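Local coordinates for protein esterase (Staphylococcus aureus subsp. aureus USA300_TCH1516, PDB 3D7R) that is a putative esterase of the alpha/beta hydrolase fold that probably hydrolyses ester bonds, at residues Pro193-Tyr197 and Ser317-Val322; Ile253-Val259 and Met279-Gln285; Phe89-Ile95 and Thr123-Glu129. All blocks are in the same frame, centred on the assembly; numbering follows the deposited sequence.

Contact 1 of 3, residues Pro193-Tyr197 and Ser317-Val322; sequences PNKLY and SIDEDV
The ammonium nitrogen of K195 is gripped by three oxygens, two of them backbone oxygens of 317-322. NZ gives hydrogen bonds to the backbone O of E320 at 2.7 Å and to the backbone O of I318 at 2.8 Å. The first lies in the carbonyl plane, whereas the second comes from above it, 53° out. The third bond stays within 193-197, where NZ meets OD1 of the preceding N194. The lysine chain runs extended from CB to CE and turns only at its last torsion, chi4 82°, which swings NZ away from the line of the chain and in among the acceptors. N194, besides supplying OD1, slides past V322 in the opposite direction, and V322 CG2 lies 3.5 Å from N194 ND2.

Two residues further along strand 195-199, Y197 reaches the last turn of the helix. Its OH donates to S317 OG at 2.7 Å, with the serine oxygen at the edge of the ring and in its plane. S317 OG in turn can give its proton to the backbone O of Q313 or I314, one turn back. I318 crosses the tyrosine at about a right angle, its CG1 4.0 Å from Y197 CE2, and Y260 of the next strand stacks on the Y197 ring.

E320 sends its carboxylate to Y260 OH. D319 OD1, itself bonded to Y128 OH, is 5.7 Å from K195 NZ, and E320 OE2 is 5.9 Å from K195 NZ. The buried ammonium is therefore met by neutral oxygens, and its hold on two backbone carbonyls would restrain the chain at the helix end.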
loop_
_atom_site.group_PDB
_atom_site.type_symbol
_atom_site.label_atom_id
_atom_site.label_comp_id
_atom_site.label_asym_id
_atom_site.label_seq_id
_atom_site.Cartn_x
_atom_site.Cartn_y
_atom_site.Cartn_z
ATOM N N PRO A 193 12.347 -1.116 9.823
ATOM C CA PRO A 193 11.172 -1.410 10.669
ATOM C C PRO A 193 11.236 -2.863 11.138
ATOM O O PRO A 193 11.916 -3.682 10.519
ATOM C CB PRO A 193 9.988 -1.200 9.725
ATOM C CG PRO A 193 10.571 -1.491 8.322
ATOM C CD PRO A 193 11.979 -0.918 8.404
ATOM N N ASN A 194 10.552 -3.170 12.229
ATOM C CA ASN A 194 10.526 -4.523 12.788
ATOM C C ASN A 194 9.921 -5.528 11.802
ATOM O O ASN A 194 10.326 -6.698 11.745
ATOM C CB ASN A 194 9.685 -4.487 14.069
ATOM C CG ASN A 194 9.668 -5.813 14.798
ATOM O OD1 ASN A 194 8.611 -6.436 14.952
ATOM N ND2 ASN A 194 10.841 -6.257 15.251
ATOM N N LYS A 195 8.922 -5.075 11.045
ATOM C CA LYS A 195 8.235 -5.952 10.092
ATOM C C LYS A 195 7.730 -5.138 8.920
ATOM O O LYS A 195 7.547 -3.925 9.045
ATOM C CB LYS A 195 7.045 -6.681 10.757
ATOM C CG LYS A 195 7.416 -7.689 11.859
ATOM C CD LYS A 195 6.138 -8.298 12.519
ATOM C CE LYS A 195 6.526 -9.356 13.577
ATOM N NZ LYS A 195 6.873 -8.680 14.873
ATOM N N LEU A 196 7.485 -5.812 7.792
ATOM C CA LEU A 196 6.908 -5.175 6.590
ATOM C C LEU A 196 5.665 -5.936 6.119
ATOM O O LEU A 196 5.732 -7.155 5.891
ATOM C CB LEU A 196 7.938 -5.114 5.444
ATOM C CG LEU A 196 7.439 -4.614 4.066
ATOM C CD1 LEU A 196 6.874 -3.179 4.187
ATOM C CD2 LEU A 196 8.588 -4.681 3.044
ATOM N N TYR A 197 4.537 -5.227 5.996
ATOM C CA TYR A 197 3.258 -5.855 5.601
ATOM C C TYR A 197 2.862 -5.362 4.222
ATOM O O TYR A 197 2.877 -4.156 3.969
ATOM C CB TYR A 197 2.145 -5.554 6.626
ATOM C CG TYR A 197 2.207 -6.454 7.833
ATOM C CD1 TYR A 197 1.354 -7.559 7.960
ATOM C CD2 TYR A 197 3.141 -6.210 8.848
ATOM C CE1 TYR A 197 1.448 -8.414 9.079
ATOM C CE2 TYR A 197 3.234 -7.045 9.972
ATOM C CZ TYR A 197 2.382 -8.139 10.073
ATOM O OH TYR A 197 2.503 -8.960 11.165
ATOM N N SER A 317 0.089 -12.083 13.805
ATOM C CA SER A 317 1.492 -12.136 13.382
ATOM C C SER A 317 2.324 -10.911 13.807
ATOM O O SER A 317 3.535 -11.024 13.991
ATOM C CB SER A 317 1.589 -12.321 11.875
ATOM O OG SER A 317 0.990 -11.223 11.228
ATOM N N ILE A 318 1.687 -9.753 13.959
ATOM C CA ILE A 318 2.437 -8.509 14.167
ATOM C C ILE A 318 3.277 -8.507 15.451
ATOM O O ILE A 318 4.309 -7.841 15.520
ATOM C CB ILE A 318 1.540 -7.246 14.058
ATOM C CG1 ILE A 318 2.410 -6.004 13.773
ATOM C CG2 ILE A 318 0.627 -7.095 15.308
ATOM C CD1 ILE A 318 1.618 -4.791 13.270
ATOM N N ASP A 319 2.864 -9.260 16.458
ATOM C CA ASP A 319 3.705 -9.324 17.659
ATOM C C ASP A 319 4.658 -10.536 17.779
ATOM O O ASP A 319 5.310 -10.692 18.815
ATOM C CB ASP A 319 2.904 -9.064 18.946
ATOM C CG ASP A 319 2.486 -7.591 19.099
ATOM O OD1 ASP A 319 3.318 -6.652 18.900
ATOM O OD2 ASP A 319 1.299 -7.379 19.430
ATOM N N GLU A 320 4.765 -11.355 16.723
ATOM C CA GLU A 320 5.789 -12.422 16.642
ATOM C C GLU A 320 7.186 -11.860 16.915
ATOM O O GLU A 320 7.535 -10.790 16.416
ATOM C CB GLU A 320 5.850 -13.055 15.233
ATOM C CG GLU A 320 4.651 -13.864 14.734
ATOM C CD GLU A 320 4.799 -14.324 13.258
ATOM O OE1 GLU A 320 3.848 -14.956 12.737
ATOM O OE2 GLU A 320 5.854 -14.073 12.616
ATOM N N ASP A 321 7.997 -12.598 17.670
ATOM C CA ASP A 321 9.394 -12.220 17.915
ATOM C C ASP A 321 10.195 -12.303 16.626
ATOM O O ASP A 321 10.178 -13.330 15.950
ATOM C CB ASP A 321 10.041 -13.137 18.965
ATOM C CG ASP A 321 9.372 -13.036 20.335
ATOM O OD1 ASP A 321 9.232 -14.086 21.008
ATOM O OD2 ASP A 321 8.993 -11.917 20.747
ATOM N N VAL A 322 10.878 -11.214 16.283
ATOM C CA VAL A 322 11.728 -11.180 15.101
ATOM C C VAL A 322 13.117 -11.701 15.482
ATOM O O VAL A 322 13.867 -11.042 16.210
ATOM C CB VAL A 322 11.766 -9.761 14.453
ATOM C CG1 VAL A 322 12.872 -9.661 13.400
ATOM C CG2 VAL A 322 10.400 -9.415 13.839
#

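Contact 2 of 3, residues Ile253-Val259 and Met279-Gln285; sequences IEGLPPV and MMLQHHQ
Hydrogen bonds from Q285 and H283 hold the turn 253-256 against the end of helix 270-282. Q285 uses both ends of its amide. OE1 accepts from G255 N at 2.9 Å in a nearly straight bond, N-H...O 167°, although the donor stands above the carbonyl plane. NE2 gives a weak, bent bond to the backbone O of L256 and also donates to a water that can donate to P257 O. The glutamine CG lies 3.4 Å from I253 O, and a bend at chi2, -65°, turns the amide toward G255 and L256, against the backbone of the turn.

The other polar pair is a histidine-carboxylate bond near the surface. H283 ND1 donates to E254 OE2 at 2.8 Å, meeting the anti lone pair of that oxygen close to the imidazole plane. The carboxylate and ring planes are turned 54° from each other.

The apolar side chains meet around M280. This selenomethionine, bent at both chi2 and chi3, places SE 3.8 Å from I253 CG2 and brings CE within 3.6 Å of V259 CG2. L256 crosses M280 at about a right angle, its CD1 touching the selenium. I253 CG2 is wedged between M280 and H283, 3.7 Å from H283 CB, while the methyl CE of M279, also selenomethionine, meets I253 CG1. L256 also touches L179 and V182 of helix 173-187.

Backbone geometry frames the whole. Residues 253-256 form a type II beta turn, with G255 at positive phi, and the helix closes in a Schellman motif: H284 is its C-prime residue, and the bonds Q285 N to M280 O and H284 N to L281 O complete it. The chain entering strand 259-264 of the alpha/beta hydrolase sheet is thus packed against the end of the helix that leads to strand 287-292.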
loop_
_atom_site.group_PDB
_atom_site.type_symbol
_atom_site.label_atom_id
_atom_site.label_comp_id
_atom_site.label_asym_id
_atom_site.label_seq_id
_atom_site.Cartn_x
_atom_site.Cartn_y
_atom_site.Cartn_z
ATOM N N ILE A 253 16.635 -7.631 -1.868
ATOM C CA ILE A 253 15.917 -8.686 -1.137
ATOM C C ILE A 253 16.693 -9.061 0.127
ATOM O O ILE A 253 16.135 -9.131 1.234
ATOM C CB ILE A 253 15.749 -9.963 -2.055
ATOM C CG1 ILE A 253 14.803 -9.690 -3.235
ATOM C CG2 ILE A 253 15.286 -11.178 -1.271
ATOM C CD1 ILE A 253 13.473 -9.085 -2.849
ATOM N N GLU A 254 17.989 -9.328 -0.056
ATOM C CA GLU A 254 18.892 -9.707 1.038
ATOM C C GLU A 254 18.991 -8.618 2.103
ATOM O O GLU A 254 19.365 -7.480 1.793
ATOM C CB GLU A 254 20.281 -10.058 0.490
ATOM C CG GLU A 254 20.231 -11.172 -0.569
ATOM C CD GLU A 254 21.618 -11.600 -1.078
ATOM O OE1 GLU A 254 22.616 -10.969 -0.694
ATOM O OE2 GLU A 254 21.711 -12.570 -1.858
ATOM N N GLY A 255 18.642 -8.978 3.342
ATOM C CA GLY A 255 18.674 -8.060 4.477
ATOM C C GLY A 255 17.330 -7.448 4.881
ATOM O O GLY A 255 17.249 -6.712 5.853
ATOM N N LEU A 256 16.271 -7.740 4.130
ATOM C CA LEU A 256 14.944 -7.223 4.460
ATOM C C LEU A 256 14.478 -7.720 5.839
ATOM O O LEU A 256 14.875 -8.808 6.277
ATOM C CB LEU A 256 13.919 -7.620 3.381
ATOM C CG LEU A 256 13.945 -6.820 2.064
ATOM C CD1 LEU A 256 13.000 -7.410 1.039
ATOM C CD2 LEU A 256 13.562 -5.357 2.346
ATOM N N PRO A 257 13.626 -6.932 6.518
ATOM C CA PRO A 257 12.990 -7.456 7.732
ATOM C C PRO A 257 11.935 -8.496 7.323
ATOM O O PRO A 257 11.630 -8.608 6.118
ATOM C CB PRO A 257 12.313 -6.208 8.329
ATOM C CG PRO A 257 11.980 -5.378 7.144
ATOM C CD PRO A 257 13.167 -5.567 6.202
ATOM N N PRO A 258 11.393 -9.267 8.295
ATOM C CA PRO A 258 10.336 -10.231 7.977
ATOM C C PRO A 258 9.186 -9.579 7.198
ATOM O O PRO A 258 8.740 -8.494 7.569
ATOM C CB PRO A 258 9.840 -10.682 9.360
ATOM C CG PRO A 258 11.048 -10.539 10.239
ATOM C CD PRO A 258 11.761 -9.305 9.729
ATOM N N VAL A 259 8.732 -10.247 6.142
ATOM C CA VAL A 259 7.649 -9.729 5.265
ATOM C C VAL A 259 6.404 -10.612 5.393
ATOM O O VAL A 259 6.514 -11.854 5.477
ATOM C CB VAL A 259 8.119 -9.587 3.766
ATOM C CG1 VAL A 259 6.965 -9.088 2.841
ATOM C CG2 VAL A 259 9.309 -8.620 3.637
HETATM N N MSE A 279 11.513 -15.615 -4.814
HETATM C CA MSE A 279 12.778 -14.891 -4.650
HETATM C C MSE A 279 13.172 -14.722 -3.166
HETATM O O MSE A 279 14.329 -14.890 -2.806
HETATM C CB MSE A 279 12.724 -13.521 -5.349
HETATM C CG MSE A 279 12.550 -13.600 -6.851
HETATM SE SE MSE A 279 12.068 -11.805 -7.528
HETATM C CE MSE A 279 13.673 -10.868 -7.006
HETATM N N MSE A 280 12.209 -14.375 -2.321
HETATM C CA MSE A 280 12.445 -14.284 -0.857
HETATM C C MSE A 280 12.936 -15.617 -0.270
HETATM O O MSE A 280 13.906 -15.667 0.502
HETATM C CB MSE A 280 11.150 -13.853 -0.158
HETATM C CG MSE A 280 10.709 -12.437 -0.541
HETATM SE SE MSE A 280 11.844 -11.090 0.355
HETATM C CE MSE A 280 11.134 -11.303 2.139
ATOM N N LEU A 281 12.259 -16.698 -0.653
ATOM C CA LEU A 281 12.600 -18.042 -0.207
ATOM C C LEU A 281 14.019 -18.419 -0.627
ATOM O O LEU A 281 14.822 -18.868 0.198
ATOM C CB LEU A 281 11.570 -19.038 -0.760
ATOM C CG LEU A 281 10.179 -18.901 -0.105
ATOM C CD1 LEU A 281 9.177 -19.771 -0.867
ATOM C CD2 LEU A 281 10.225 -19.268 1.382
ATOM N N GLN A 282 14.322 -18.208 -1.905
ATOM C CA GLN A 282 15.661 -18.472 -2.464
ATOM C C GLN A 282 16.766 -17.729 -1.725
ATOM O O GLN A 282 17.862 -18.251 -1.558
ATOM C CB GLN A 282 15.699 -18.090 -3.933
ATOM C CG GLN A 282 17.011 -18.444 -4.648
ATOM C CD GLN A 282 16.980 -18.046 -6.093
ATOM O OE1 GLN A 282 16.704 -16.894 -6.416
ATOM N NE2 GLN A 282 17.249 -19.003 -6.988
ATOM N N HIS A 283 16.473 -16.503 -1.300
ATOM C CA HIS A 283 17.453 -15.707 -0.575
ATOM C C HIS A 283 17.369 -15.874 0.933
ATOM O O HIS A 283 17.959 -15.090 1.663
ATOM C CB HIS A 283 17.376 -14.236 -0.992
ATOM C CG HIS A 283 17.900 -13.999 -2.370
ATOM N ND1 HIS A 283 19.230 -13.735 -2.622
ATOM C CD2 HIS A 283 17.293 -14.058 -3.578
ATOM C CE1 HIS A 283 19.413 -13.619 -3.926
ATOM N NE2 HIS A 283 18.254 -13.816 -4.529
ATOM N N HIS A 284 16.660 -16.905 1.384
ATOM C CA HIS A 284 16.471 -17.210 2.811
ATOM C C HIS A 284 15.976 -16.006 3.614
ATOM O O HIS A 284 16.475 -15.712 4.703
ATOM C CB HIS A 284 17.752 -17.769 3.431
ATOM C CG HIS A 284 18.360 -18.889 2.650
ATOM N ND1 HIS A 284 17.868 -20.177 2.694
ATOM C CD2 HIS A 284 19.413 -18.913 1.801
ATOM C CE1 HIS A 284 18.595 -20.946 1.903
ATOM N NE2 HIS A 284 19.540 -20.204 1.352
ATOM N N GLN A 285 14.995 -15.308 3.054
ATOM C CA GLN A 285 14.376 -14.182 3.722
ATOM C C GLN A 285 12.991 -14.633 4.181
ATOM O O GLN A 285 12.204 -15.184 3.394
ATOM C CB GLN A 285 14.251 -12.977 2.773
ATOM C CG GLN A 285 15.560 -12.213 2.468
ATOM C CD GLN A 285 16.181 -11.511 3.682
ATOM O OE1 GLN A 285 17.390 -11.534 3.845
ATOM N NE2 GLN A 285 15.359 -10.878 4.518
HETATM O O HOH W 1 12.534 -11.093 5.236
#

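Contact 3 of 3, residues Phe89-Ile95 and Thr123-Glu129; sequences FNFRHQI and TLSTLYE. With DMS (dimethyl sulfoxide), chain L.
E129, F91 and L127 carry most of this contact, in which the type I' beta turn 91-94 after strand 84-90 packs on the end of helix 113-126 and the start of strand 129-133, near one end of the alpha/beta hydrolase sheet.

E129 lies alongside N90, the two side chains pointing the same way with amide and carboxylate nearly coplanar. N90 ND2 donates to E129 OE2 at 2.6 Å, on the anti lone pair and in the amide plane, with N-H...O 151°. N90 ND2 is also bonded to E77 OE2 of the edge strand. The other carboxylate oxygen, OE1, forms salt bridges with K98 and R88, which probably keep the glutamate ionised. I95 CG2 packs 3.5 Å from E129 OE2, and the CA of E129 makes a CH...O contact to F89 O.

F91 turns its ring to the helix, CG anti to the backbone N (chi1 -174°). L124 presses on one face: its CG stands 3.7 Å from the ring centroid and almost on the normal, a CH-pi contact. R92 CG lies over the opposite face, offset toward the rim. L127 CD2 comes to the ring edge instead, 3.6 Å from F91 CD2, and the threonine methyl T123 CG2 packs beside the F91 CB.

L127, the first residue past the helix, has positive phi. Its backbone O lies 3.3 Å from Q94 CB, and its own CB meets Q94 CG. One water bridges the two segments, accepting from F91 N and donating to Q94 O and, weakly, to Y128 O. Just after the turn, I95 N gives a 2.9 Å hydrogen bond to the oxygen of a dimethyl sulfoxide molecule, probably from the crystallisation liquor.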
loop_
_atom_site.group_PDB
_atom_site.type_symbol
_atom_site.label_atom_id
_atom_site.label_comp_id
_atom_site.label_asym_id
_atom_site.label_seq_id
_atom_site.Cartn_x
_atom_site.Cartn_y
_atom_site.Cartn_z
ATOM N N PHE A 89 -4.262 7.233 14.115
ATOM C CA PHE A 89 -5.333 6.545 14.797
ATOM C C PHE A 89 -4.717 5.808 15.976
ATOM O O PHE A 89 -3.709 5.104 15.816
ATOM C CB PHE A 89 -5.980 5.467 13.918
ATOM C CG PHE A 89 -6.507 5.958 12.587
ATOM C CD1 PHE A 89 -7.876 6.004 12.346
ATOM C CD2 PHE A 89 -5.625 6.316 11.562
ATOM C CE1 PHE A 89 -8.371 6.440 11.112
ATOM C CE2 PHE A 89 -6.089 6.737 10.328
ATOM C CZ PHE A 89 -7.480 6.799 10.098
ATOM N N ASN A 90 -5.341 5.928 17.146
ATOM C CA ASN A 90 -4.958 5.070 18.252
ATOM C C ASN A 90 -6.173 4.694 19.088
ATOM O O ASN A 90 -7.209 5.374 19.049
ATOM C CB ASN A 90 -3.786 5.648 19.081
ATOM C CG ASN A 90 -4.013 7.078 19.518
ATOM O OD1 ASN A 90 -4.996 7.389 20.192
ATOM N ND2 ASN A 90 -3.084 7.953 19.160
ATOM N N PHE A 91 -6.050 3.598 19.819
ATOM C CA PHE A 91 -7.169 3.054 20.591
ATOM C C PHE A 91 -6.676 2.734 22.009
ATOM O O PHE A 91 -5.557 2.221 22.188
ATOM C CB PHE A 91 -7.706 1.805 19.892
ATOM C CG PHE A 91 -8.967 1.230 20.522
ATOM C CD1 PHE A 91 -10.130 1.975 20.591
ATOM C CD2 PHE A 91 -8.973 -0.070 21.017
ATOM C CE1 PHE A 91 -11.298 1.429 21.167
ATOM C CE2 PHE A 91 -10.128 -0.622 21.602
ATOM C CZ PHE A 91 -11.283 0.132 21.672
ATOM N N ARG A 92 -7.491 3.066 23.006
ATOM C CA ARG A 92 -7.146 2.821 24.412
ATOM C C ARG A 92 -5.763 3.360 24.807
ATOM O O ARG A 92 -5.059 2.746 25.620
ATOM C CB ARG A 92 -7.309 1.324 24.758
ATOM C CG ARG A 92 -8.785 0.923 24.834
ATOM C CD ARG A 92 -9.011 -0.582 24.949
ATOM N NE ARG A 92 -10.448 -0.868 24.956
ATOM C CZ ARG A 92 -10.973 -2.083 24.863
ATOM N NH1 ARG A 92 -10.185 -3.144 24.758
ATOM N NH2 ARG A 92 -12.291 -2.233 24.872
ATOM N N HIS A 93 -5.393 4.515 24.243
ATOM C CA HIS A 93 -4.113 5.169 24.551
ATOM C C HIS A 93 -2.871 4.323 24.174
ATOM O O HIS A 93 -1.770 4.526 24.720
ATOM C CB HIS A 93 -4.062 5.549 26.031
ATOM C CG HIS A 93 -4.838 6.786 26.373
ATOM N ND1 HIS A 93 -4.535 8.023 25.846
ATOM C CD2 HIS A 93 -5.883 6.981 27.208
ATOM C CE1 HIS A 93 -5.370 8.925 26.333
ATOM N NE2 HIS A 93 -6.199 8.320 27.164
ATOM N N GLN A 94 -3.029 3.382 23.237
ATOM C CA GLN A 94 -1.904 2.517 22.879
ATOM C C GLN A 94 -1.074 3.129 21.743
ATOM O O GLN A 94 -1.490 3.142 20.586
ATOM C CB GLN A 94 -2.379 1.098 22.543
ATOM C CG GLN A 94 -3.200 0.427 23.648
ATOM C CD GLN A 94 -2.428 0.301 24.957
ATOM O OE1 GLN A 94 -1.324 -0.226 24.997
ATOM N NE2 GLN A 94 -3.029 0.761 26.034
ATOM N N ILE A 95 0.099 3.648 22.088
ATOM C CA ILE A 95 0.906 4.419 21.137
ATOM C C ILE A 95 2.407 4.071 21.141
ATOM O O ILE A 95 3.168 4.641 20.350
ATOM C CB ILE A 95 0.745 5.940 21.372
ATOM C CG1 ILE A 95 1.309 6.323 22.748
ATOM C CG2 ILE A 95 -0.730 6.341 21.201
ATOM C CD1 ILE A 95 1.613 7.814 22.924
ATOM N N THR A 123 -6.187 -0.629 13.731
ATOM C CA THR A 123 -5.835 0.033 14.986
ATOM C C THR A 123 -6.439 -0.727 16.171
ATOM O O THR A 123 -5.750 -1.057 17.128
ATOM C CB THR A 123 -6.345 1.503 15.024
ATOM O OG1 THR A 123 -5.839 2.218 13.893
ATOM C CG2 THR A 123 -5.912 2.225 16.343
ATOM N N LEU A 124 -7.739 -0.995 16.100
ATOM C CA LEU A 124 -8.445 -1.653 17.186
ATOM C C LEU A 124 -7.993 -3.098 17.392
ATOM O O LEU A 124 -7.993 -3.583 18.533
ATOM C CB LEU A 124 -9.963 -1.580 16.964
ATOM C CG LEU A 124 -10.681 -0.369 17.595
ATOM C CD1 LEU A 124 -10.221 0.957 17.011
ATOM C CD2 LEU A 124 -12.197 -0.525 17.432
ATOM N N SER A 125 -7.600 -3.782 16.305
ATOM C CA SER A 125 -7.114 -5.176 16.421
ATOM C C SER A 125 -5.671 -5.330 16.880
ATOM O O SER A 125 -5.348 -6.250 17.639
ATOM C CB SER A 125 -7.308 -5.934 15.100
ATOM O OG SER A 125 -8.669 -5.886 14.714
ATOM N N THR A 126 -4.786 -4.464 16.398
ATOM C CA THR A 126 -3.362 -4.584 16.708
ATOM C C THR A 126 -2.965 -3.802 17.962
ATOM O O THR A 126 -1.972 -4.141 18.625
ATOM C CB THR A 126 -2.491 -4.076 15.545
ATOM O OG1 THR A 126 -2.734 -2.680 15.353
ATOM C CG2 THR A 126 -2.831 -4.839 14.236
ATOM N N LEU A 127 -3.731 -2.753 18.271
ATOM C CA LEU A 127 -3.351 -1.780 19.298
ATOM C C LEU A 127 -1.983 -1.147 19.059
ATOM O O LEU A 127 -1.287 -0.792 20.009
ATOM C CB LEU A 127 -3.445 -2.394 20.707
ATOM C CG LEU A 127 -4.831 -2.929 21.057
ATOM C CD1 LEU A 127 -4.831 -3.510 22.468
ATOM C CD2 LEU A 127 -5.876 -1.810 20.909
ATOM N N TYR A 128 -1.611 -1.013 17.785
ATOM C CA TYR A 128 -0.577 -0.084 17.354
ATOM C C TYR A 128 -1.242 1.245 16.985
ATOM O O TYR A 128 -2.420 1.269 16.635
ATOM C CB TYR A 128 0.127 -0.613 16.101
ATOM C CG TYR A 128 1.110 -1.748 16.325
ATOM C CD1 TYR A 128 0.775 -2.859 17.109
ATOM C CD2 TYR A 128 2.362 -1.720 15.725
ATOM C CE1 TYR A 128 1.682 -3.908 17.293
ATOM C CE2 TYR A 128 3.286 -2.765 15.910
ATOM C CZ TYR A 128 2.937 -3.843 16.692
ATOM O OH TYR A 128 3.841 -4.865 16.874
ATOM N N GLU A 129 -0.490 2.344 17.061
ATOM C CA GLU A 129 -0.943 3.597 16.491
ATOM C C GLU A 129 -0.703 3.564 14.982
ATOM O O GLU A 129 0.442 3.397 14.527
ATOM C CB GLU A 129 -0.189 4.770 17.104
ATOM C CG GLU A 129 -0.538 6.092 16.476
ATOM C CD GLU A 129 0.044 7.252 17.252
ATOM O OE1 GLU A 129 1.245 7.555 17.051
ATOM O OE2 GLU A 129 -0.718 7.865 18.036
HETATM S S DMS L . 0.946 2.809 25.973
HETATM O O DMS L . 1.685 3.349 24.443
HETATM C C1 DMS L . 2.194 2.009 27.022
HETATM C C2 DMS L . 0.619 4.273 26.992
HETATM O O HOH W 2 -3.721 2.121 19.166
#

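How the contacts relate
Contact 3 closes first along the chain; contact 1 then opens, and contact 2 is nested within the loop that contact 1 closes. Contact 1 lies between the others in space, its centre about 14 Å from that of contact 2 and about 16 Å from that of contact 3. The centres of contacts 2 and 3 are about 29 Å apart, and the two contacts do not touch. A probable backbone hydrogen bond joins contacts 1 and 2 where P258, just ahead of strand 259-264, meets L196 of strand 195-199. D319 and Y128 join contacts 1 and 3 by another probable hydrogen bond. Together they tie helix ends and connecting loops to several strands of the one mixed sheet.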